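PDB 3E2V: 3'-5'-exonuclease from Saccharomyces cerevisiae, which probably acts as a magnesium-dependent TatD-type nuclease that incises double-stranded DNA and removes nucleotides from its 3' end. Local coordinates for residues A288-I293 with I367-V372; V52-V57 with T383-T388. All blocks are in the same frame, centred on the assembly; numbering follows the deposited sequence.

Interaction 1 of 2, residues A288-I293 with I367-V372; sequences AVVKQI and IVVSEV
V290 and V369 make the buried apolar part of this meeting of two helices. Their methyls CG1 of V290 and CG2 of V369 stand 4.4 Å apart, a loose van der Waals contact on the inner side of the interface. V369 also rests on L380 of helix 377-392, so this inner side merges with the packing of the next helix.

A contact between a valine methyl and the aliphatic base of a lysine lies nearer the surface, where the backbones come closest, with 6.1 Å between CA of K291 and CA of V372. The valine directs methyl CG1, anti to its own backbone nitrogen (chi1 167°), at the base of the lysine, reaching CB of K291 at 4.0 Å. V372 contributes more buried area here than any other residue of the two segments, and its side chain also touches Y318 of helix 316-325.

The mixed contact is between lysine methylenes and a carbonyl oxygen. The extended chain of K291 runs past V372, with CD of K291 3.5 Å from O of V372 and CE of K291 3.7 Å from the same oxygen. No hydrogen bond joins the two segments themselves; what they share is van der Waals contact.

Polar links lie just beyond it: K373, next after V372, donates NZ to the carbonyl oxygens of K291 and I293, so that hydrogen bonds bridge the two chain regions beside the contact, while E371 forms a salt bridge with K321. Helix-on-helix packing of this kind belongs to the outer helical layer of a TIM barrel, here joining helix 284-291, between the seventh and eighth strands, to helix 362-373 of the C-terminal region.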
loop_
_atom_site.group_PDB
_atom_site.type_symbol
_atom_site.label_atom_id
_atom_site.label_comp_id
_atom_site.label_asym_id
_atom_site.label_seq_id
_atom_site.Cartn_x
_atom_site.Cartn_y
_atom_site.Cartn_z
ATOM N N ALA A 288 -6.163 -20.367 -3.728
ATOM C CA ALA A 288 -6.053 -20.899 -5.095
ATOM C C ALA A 288 -5.595 -19.821 -6.062
ATOM O O ALA A 288 -4.841 -20.088 -7.002
ATOM C CB ALA A 288 -7.385 -21.477 -5.548
ATOM N N VAL A 289 -6.069 -18.605 -5.833
ATOM C CA VAL A 289 -5.684 -17.481 -6.677
ATOM C C VAL A 289 -4.221 -17.136 -6.412
ATOM O O VAL A 289 -3.443 -16.984 -7.354
ATOM C CB VAL A 289 -6.602 -16.258 -6.455
ATOM C CG1 VAL A 289 -6.116 -15.077 -7.283
ATOM C CG2 VAL A 289 -8.042 -16.582 -6.843
ATOM N N VAL A 290 -3.830 -17.029 -5.141
ATOM C CA VAL A 290 -2.431 -16.750 -4.785
ATOM C C VAL A 290 -1.458 -17.770 -5.394
ATOM O O VAL A 290 -0.362 -17.398 -5.841
ATOM C CB VAL A 290 -2.278 -16.611 -3.245
ATOM C CG1 VAL A 290 -0.832 -16.695 -2.797
ATOM C CG2 VAL A 290 -2.890 -15.300 -2.809
ATOM N N LYS A 291 -1.867 -19.036 -5.458
ATOM C CA LYS A 291 -1.004 -20.084 -6.017
ATOM C C LYS A 291 -0.650 -19.779 -7.475
ATOM O O LYS A 291 0.419 -20.182 -7.938
ATOM C CB LYS A 291 -1.663 -21.462 -5.897
ATOM C CG LYS A 291 -0.711 -22.619 -6.169
ATOM C CD LYS A 291 -1.335 -23.949 -5.792
ATOM C CE LYS A 291 -0.403 -25.100 -6.112
ATOM N NZ LYS A 291 -1.068 -26.419 -5.870
ATOM N N GLN A 292 -1.535 -19.053 -8.168
ATOM C CA GLN A 292 -1.348 -18.722 -9.589
ATOM C C GLN A 292 -0.514 -17.468 -9.845
ATOM O O GLN A 292 -0.170 -17.174 -10.995
ATOM C CB GLN A 292 -2.696 -18.581 -10.297
ATOM C CG GLN A 292 -3.529 -19.871 -10.292
ATOM C CD GLN A 292 -4.957 -19.644 -10.725
ATOM O OE1 GLN A 292 -5.582 -18.649 -10.357
ATOM N NE2 GLN A 292 -5.497 -20.586 -11.497
ATOM N N ILE A 293 -0.195 -16.718 -8.794
ATOM C CA ILE A 293 0.669 -15.545 -8.975
ATOM C C ILE A 293 2.114 -16.001 -9.231
ATOM O O ILE A 293 2.687 -16.715 -8.406
ATOM C CB ILE A 293 0.681 -14.634 -7.728
ATOM C CG1 ILE A 293 -0.736 -14.184 -7.343
ATOM C CG2 ILE A 293 1.573 -13.405 -7.993
ATOM C CD1 ILE A 293 -0.834 -13.585 -5.925
ATOM N N ILE A 367 4.972 -17.696 5.560
ATOM C CA ILE A 367 4.726 -19.126 5.839
ATOM C C ILE A 367 3.534 -19.602 5.028
ATOM O O ILE A 367 3.584 -20.636 4.354
ATOM C CB ILE A 367 4.433 -19.356 7.333
ATOM C CG1 ILE A 367 5.742 -19.318 8.109
ATOM C CG2 ILE A 367 3.704 -20.702 7.560
ATOM C CD1 ILE A 367 5.519 -19.126 9.628
ATOM N N VAL A 368 2.448 -18.840 5.071
ATOM C CA VAL A 368 1.246 -19.255 4.350
ATOM C C VAL A 368 1.504 -19.338 2.837
ATOM O O VAL A 368 1.139 -20.325 2.191
ATOM C CB VAL A 368 0.068 -18.307 4.653
ATOM C CG1 VAL A 368 -1.139 -18.629 3.766
ATOM C CG2 VAL A 368 -0.297 -18.372 6.142
ATOM N N VAL A 369 2.127 -18.310 2.273
ATOM C CA VAL A 369 2.352 -18.282 0.831
ATOM C C VAL A 369 3.267 -19.439 0.413
ATOM O O VAL A 369 3.018 -20.080 -0.608
ATOM C CB VAL A 369 2.895 -16.895 0.391
ATOM C CG1 VAL A 369 3.340 -16.924 -1.075
ATOM C CG2 VAL A 369 1.823 -15.819 0.594
ATOM N N SER A 370 4.282 -19.723 1.228
ATOM C CA SER A 370 5.215 -20.796 0.906
ATOM C C SER A 370 4.506 -22.155 0.896
ATOM O O SER A 370 4.738 -22.972 -0.006
ATOM C CB SER A 370 6.390 -20.785 1.884
ATOM O OG SER A 370 6.007 -21.291 3.147
ATOM N N GLU A 371 3.621 -22.386 1.863
ATOM C CA GLU A 371 2.883 -23.651 1.925
ATOM C C GLU A 371 1.880 -23.773 0.784
ATOM O O GLU A 371 1.760 -24.832 0.154
ATOM C CB GLU A 371 2.193 -23.805 3.289
ATOM C CG GLU A 371 3.172 -24.038 4.435
ATOM C CD GLU A 371 3.779 -25.435 4.405
ATOM O OE1 GLU A 371 3.012 -26.404 4.233
ATOM O OE2 GLU A 371 5.008 -25.548 4.547
ATOM N N VAL A 372 1.168 -22.689 0.497
ATOM C CA VAL A 372 0.195 -22.685 -0.586
ATOM C C VAL A 372 0.853 -22.979 -1.937
ATOM O O VAL A 372 0.321 -23.748 -2.741
ATOM C CB VAL A 372 -0.571 -21.341 -0.633
ATOM C CG1 VAL A 372 -1.347 -21.193 -1.928
ATOM C CG2 VAL A 372 -1.507 -21.227 0.560
#

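Interaction 2 of 2, residues V52-V57 with T383-T388; sequences VKNALV and TTWKTT
At the start of the second barrel strand of the TIM fold, K53 and N54 receive the indole of W385 from the C-terminal helix 377-392. The six-membered end of the ring does the touching. Its CH2 atom lies 3.6 Å from CB of K53, which approaches the ring obliquely, and CZ3 of W385 is 3.8 Å from the same CB. The lysine chain crosses the indole at about a right angle; a bend at chi2 (-61°) then leads its end away from the helix.

N54 meets the edge of the ring instead. Its ND2 sits near the ring plane, 3.7 Å from CH2 of W385, with the amide and indole planes 77° apart. W385 CG is anti to the backbone nitrogen (chi1 169°), which brings the far end of the indole up to the strand. With an alanine here the indole is gone, and a gap would probably open between the strand and helix 377-392, with K53 CB and N54 ND2 left without their partner on that helix.

One turn on, OG1 of T388 donates to O of T384 at 2.7 Å, and N of T388 reaches that oxygen from the opposite face of its plane. Beyond the pair, W385 also touches K13, while T388 rests on Y15 and L299. An outer helix of the (beta/alpha)8 barrel, packed on its first and eighth strands, thus also touches the N-terminal end of the second.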
loop_
_atom_site.group_PDB
_atom_site.type_symbol
_atom_site.label_atom_id
_atom_site.label_comp_id
_atom_site.label_asym_id
_atom_site.label_seq_id
_atom_site.Cartn_x
_atom_site.Cartn_y
_atom_site.Cartn_z
ATOM N N VAL A 52 12.077 -8.118 9.949
ATOM C CA VAL A 52 11.619 -7.080 9.028
ATOM C C VAL A 52 12.690 -6.003 8.954
ATOM O O VAL A 52 13.034 -5.376 9.963
ATOM C CB VAL A 52 10.241 -6.498 9.415
ATOM C CG1 VAL A 52 9.695 -5.612 8.279
ATOM C CG2 VAL A 52 9.265 -7.622 9.740
ATOM N N LYS A 53 13.211 -5.790 7.747
ATOM C CA LYS A 53 14.302 -4.860 7.548
ATOM C C LYS A 53 13.825 -3.498 7.068
ATOM O O LYS A 53 14.393 -2.472 7.434
ATOM C CB LYS A 53 15.315 -5.427 6.549
ATOM C CG LYS A 53 15.820 -6.813 6.894
ATOM C CD LYS A 53 16.555 -6.862 8.235
ATOM C CE LYS A 53 16.911 -8.294 8.570
ATOM N NZ LYS A 53 17.612 -8.369 9.885
ATOM N N ASN A 54 12.807 -3.484 6.211
ATOM C CA ASN A 54 12.349 -2.254 5.563
ATOM C C ASN A 54 10.828 -2.292 5.542
ATOM O O ASN A 54 10.242 -3.385 5.581
ATOM C CB ASN A 54 12.796 -2.202 4.091
ATOM C CG ASN A 54 14.263 -1.885 3.902
ATOM O OD1 ASN A 54 14.600 -0.971 3.136
ATOM N ND2 ASN A 54 15.129 -2.638 4.538
ATOM N N ALA A 55 10.191 -1.117 5.492
ATOM C CA ALA A 55 8.747 -1.079 5.270
ATOM C C ALA A 55 8.392 0.168 4.503
ATOM O O ALA A 55 9.089 1.181 4.584
ATOM C CB ALA A 55 7.983 -1.133 6.587
ATOM N N LEU A 56 7.305 0.073 3.742
ATOM C CA LEU A 56 6.772 1.198 3.007
ATOM C C LEU A 56 5.523 1.690 3.733
ATOM O O LEU A 56 4.546 0.933 3.883
ATOM C CB LEU A 56 6.435 0.758 1.573
ATOM C CG LEU A 56 5.935 1.847 0.618
ATOM C CD1 LEU A 56 7.062 2.835 0.292
ATOM C CD2 LEU A 56 5.445 1.187 -0.672
ATOM N N VAL A 57 5.566 2.942 4.191
ATOM C CA VAL A 57 4.456 3.559 4.921
ATOM C C VAL A 57 3.497 4.183 3.916
ATOM O O VAL A 57 3.905 4.967 3.084
ATOM C CB VAL A 57 4.988 4.622 5.920
ATOM C CG1 VAL A 57 3.859 5.357 6.646
ATOM C CG2 VAL A 57 5.909 3.958 6.936
ATOM N N THR A 383 13.439 -14.689 -2.765
ATOM C CA THR A 383 12.924 -14.098 -4.019
ATOM C C THR A 383 12.131 -12.821 -3.737
ATOM O O THR A 383 12.363 -11.800 -4.386
ATOM C CB THR A 383 12.067 -15.103 -4.806
ATOM O OG1 THR A 383 12.899 -16.155 -5.315
ATOM C CG2 THR A 383 11.346 -14.455 -5.983
ATOM N N THR A 384 11.218 -12.863 -2.767
ATOM C CA THR A 384 10.407 -11.666 -2.460
ATOM C C THR A 384 11.238 -10.499 -1.932
ATOM O O THR A 384 10.986 -9.328 -2.260
ATOM C CB THR A 384 9.255 -12.012 -1.495
ATOM O OG1 THR A 384 9.770 -12.632 -0.305
ATOM C CG2 THR A 384 8.285 -12.960 -2.165
ATOM N N TRP A 385 12.238 -10.803 -1.112
ATOM C CA TRP A 385 13.117 -9.739 -0.619
ATOM C C TRP A 385 13.824 -9.009 -1.774
ATOM O O TRP A 385 13.838 -7.769 -1.845
ATOM C CB TRP A 385 14.165 -10.328 0.328
ATOM C CG TRP A 385 15.250 -9.374 0.665
ATOM C CD1 TRP A 385 16.528 -9.398 0.186
ATOM C CD2 TRP A 385 15.167 -8.231 1.530
ATOM N NE1 TRP A 385 17.257 -8.359 0.706
ATOM C CE2 TRP A 385 16.452 -7.616 1.533
ATOM C CE3 TRP A 385 14.139 -7.672 2.310
ATOM C CZ2 TRP A 385 16.736 -6.469 2.282
ATOM C CZ3 TRP A 385 14.412 -6.521 3.042
ATOM C CH2 TRP A 385 15.714 -5.933 3.027
ATOM N N LYS A 386 14.428 -9.789 -2.663
ATOM C CA LYS A 386 15.223 -9.208 -3.742
ATOM C C LYS A 386 14.331 -8.445 -4.703
ATOM O O LYS A 386 14.701 -7.370 -5.173
ATOM C CB LYS A 386 16.006 -10.292 -4.481
ATOM C CG LYS A 386 17.120 -10.812 -3.616
ATOM C CD LYS A 386 18.017 -11.727 -4.349
ATOM C CE LYS A 386 19.297 -11.930 -3.541
ATOM N NZ LYS A 386 20.207 -12.768 -4.352
ATOM N N THR A 387 13.164 -9.002 -4.997
ATOM C CA THR A 387 12.233 -8.329 -5.898
ATOM C C THR A 387 11.721 -7.014 -5.301
ATOM O O THR A 387 11.660 -5.991 -5.997
ATOM C CB THR A 387 11.091 -9.267 -6.284
ATOM O OG1 THR A 387 11.664 -10.423 -6.922
ATOM C CG2 THR A 387 10.166 -8.599 -7.277
ATOM N N THR A 388 11.381 -7.030 -4.011
ATOM C CA THR A 388 10.874 -5.825 -3.372
ATOM C C THR A 388 11.940 -4.733 -3.309
ATOM O O THR A 388 11.656 -3.559 -3.564
ATOM C CB THR A 388 10.333 -6.132 -1.963
ATOM O OG1 THR A 388 9.384 -7.205 -2.055
ATOM C CG2 THR A 388 9.598 -4.928 -1.392
#

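Followed from the N terminus, the chain passes the first barrel strand, 14-16, and then lays down strand 52-57, the early half of interaction 2, and builds most of the barrel before reaching 288-293. Interaction 1 closes a loop of 73 residues when helix 362-373 returns to that segment; shortly afterwards helix 377-392 reaches back to the second strand and closes the 325-residue loop of interaction 2. The smaller loop is therefore nested within the larger. Their centres are 18 Å apart and their nearest atoms about 6 Å, without touching. The two consecutive C-terminal helices thus take separate partners, one in the outer helical layer late in the barrel, the other on the second strand, early in the barrel.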